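Local structure of protein yciO (Escherichia coli, 1K7J) at residues 18-23 / 170-175. The protein is of unknown function but belongs to the SUA5 family of YrdC-like proteins and may bind double-stranded RNA, as SUA5-family proteins are thought to. Numbering follows the deposited sequence.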
# COMPACT_ATOMS: atom_id res chain seq x y z
N ASN A 18 14.70 -5.87 8.52
CA ASN A 18 15.85 -5.32 7.81
C ASN A 18 16.16 -6.11 6.54
O ASN A 18 16.42 -5.53 5.49
CB ASN A 18 17.08 -5.27 8.72
CG ASN A 18 16.97 -4.19 9.79
OD1 ASN A 18 16.10 -3.32 9.72
ND2 ASN A 18 17.86 -4.23 10.77
N GLN A 19 16.12 -7.44 6.63
CA GLN A 19 16.38 -8.26 5.46
C GLN A 19 15.33 -8.00 4.38
O GLN A 19 15.65 -7.96 3.19
CB GLN A 19 16.41 -9.74 5.83
CG GLN A 19 17.69 -10.17 6.53
CD GLN A 19 17.70 -11.65 6.85
OE1 GLN A 19 17.37 -12.49 6.01
NE2 GLN A 19 18.11 -11.98 8.08
N ALA A 20 14.08 -7.82 4.80
CA ALA A 20 13.00 -7.56 3.85
C ALA A 20 13.26 -6.23 3.14
O ALA A 20 13.10 -6.13 1.92
CB ALA A 20 11.66 -7.51 4.58
N VAL A 21 13.66 -5.22 3.90
CA VAL A 21 13.94 -3.91 3.33
C VAL A 21 15.12 -3.97 2.37
O VAL A 21 15.14 -3.27 1.35
CB VAL A 21 14.20 -2.87 4.45
CG1 VAL A 21 14.77 -1.59 3.85
CG2 VAL A 21 12.89 -2.56 5.17
N GLU A 22 16.11 -4.80 2.67
CA GLU A 22 17.26 -4.90 1.77
C GLU A 22 16.82 -5.49 0.44
O GLU A 22 17.33 -5.12 -0.62
CB GLU A 22 18.37 -5.75 2.40
CG GLU A 22 19.66 -5.71 1.61
CD GLU A 22 20.07 -4.30 1.22
OE1 GLU A 22 20.23 -3.45 2.12
OE2 GLU A 22 20.23 -4.04 0.00
N ILE A 23 15.87 -6.42 0.49
CA ILE A 23 15.34 -7.03 -0.72
C ILE A 23 14.63 -5.95 -1.54
O ILE A 23 14.77 -5.88 -2.76
CB ILE A 23 14.37 -8.19 -0.38
CG1 ILE A 23 15.18 -9.37 0.16
CG2 ILE A 23 13.56 -8.58 -1.61
CD1 ILE A 23 14.34 -10.47 0.81
N LEU A 170 9.75 -12.01 -2.10
CA LEU A 170 9.59 -12.23 -0.68
C LEU A 170 8.14 -12.15 -0.28
O LEU A 170 7.39 -11.33 -0.80
CB LEU A 170 10.37 -11.19 0.13
CG LEU A 170 10.10 -11.20 1.64
CD1 LEU A 170 10.64 -12.49 2.25
CD2 LEU A 170 10.76 -9.99 2.30
N ILE A 171 7.74 -13.04 0.62
CA ILE A 171 6.39 -13.03 1.16
C ILE A 171 6.58 -13.02 2.66
O ILE A 171 7.24 -13.90 3.22
CB ILE A 171 5.59 -14.28 0.76
CG1 ILE A 171 5.33 -14.28 -0.75
CG2 ILE A 171 4.27 -14.32 1.53
CD1 ILE A 171 4.69 -15.55 -1.27
N ILE A 172 6.03 -12.00 3.31
CA ILE A 172 6.12 -11.90 4.76
C ILE A 172 4.83 -12.42 5.36
O ILE A 172 3.77 -11.87 5.14
CB ILE A 172 6.32 -10.44 5.22
CG1 ILE A 172 7.69 -9.93 4.76
CG2 ILE A 172 6.22 -10.36 6.74
CD1 ILE A 172 7.91 -8.45 5.03
N HIS A 173 4.95 -13.52 6.11
CA HIS A 173 3.81 -14.11 6.79
C HIS A 173 3.60 -13.27 8.05
O HIS A 173 4.44 -13.27 8.95
CB HIS A 173 4.15 -15.56 7.17
CG HIS A 173 3.07 -16.27 7.92
ND1 HIS A 173 2.49 -15.77 9.07
CD2 HIS A 173 2.50 -17.48 7.71
CE1 HIS A 173 1.62 -16.64 9.54
NE2 HIS A 173 1.60 -17.69 8.74
N GLY A 174 2.48 -12.54 8.09
CA GLY A 174 2.18 -11.71 9.24
C GLY A 174 0.85 -12.10 9.85
O GLY A 174 0.16 -11.26 10.43
N GLY A 175 0.49 -13.37 9.70
CA GLY A 175 -0.76 -13.85 10.24
C GLY A 175 -1.89 -13.90 9.23
O GLY A 175 -1.71 -13.59 8.05
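A20 and I23 of helix 14-25 pack on L170 and I172 of strand 170-173, a helix-on-sheet layer of the alpha/beta YrdC-like fold. The strand lies between strands 3-6 and 30-34, parallel to both, and the helix is the crossover that joins those two neighbours: strand 3-6, helix 14-25 and strand 30-34 form a beta-alpha-beta unit with strand 170-173 inserted between its strands. Helix and strand segments run nearly antiparallel, at 153°, with their axes 10.1 Å apart at closest approach.

The interface is wholly apolar. The A20 methyl is the centre of it, touching both strand residues that face the helix. L170 CD2 presses on it, with A20 CB at 3.5 Å, a squeezed methyl-methyl contact, shorter than two such carbons normally keep, and also reaches the helix backbone, 3.7 Å from A20 CA. With CG anti to the backbone N (chi1 171°) and CD2 in turn anti to CA, the branch reaches out to the helix. Beside the leucine branch, on the same strand-facing side of the A20 methyl, I172 extends its CG1 arm, and its CD1 lies 3.9 Å from A20 CB. One turn along the helix, I23 crosses the L170 side chain at about a right angle. I23 CD1 meets both the CD2 branch and the base of the leucine, 4.1 Å from L170 CB.

Backbone hydrogen bonds of L170 and I172 to V31 and of I171 to Q3 and F5 tie the strand into the sheet. L132 of helix 127-136 also touches A20 and I172, while I171 packs against I160 of helix 157-164. Past the strand, the Y38 hydroxyl hydrogen-bonds G174 N and G175 O. At the I23 end of the contact, I23 CD1 lies 3.9 Å from L170 CD2.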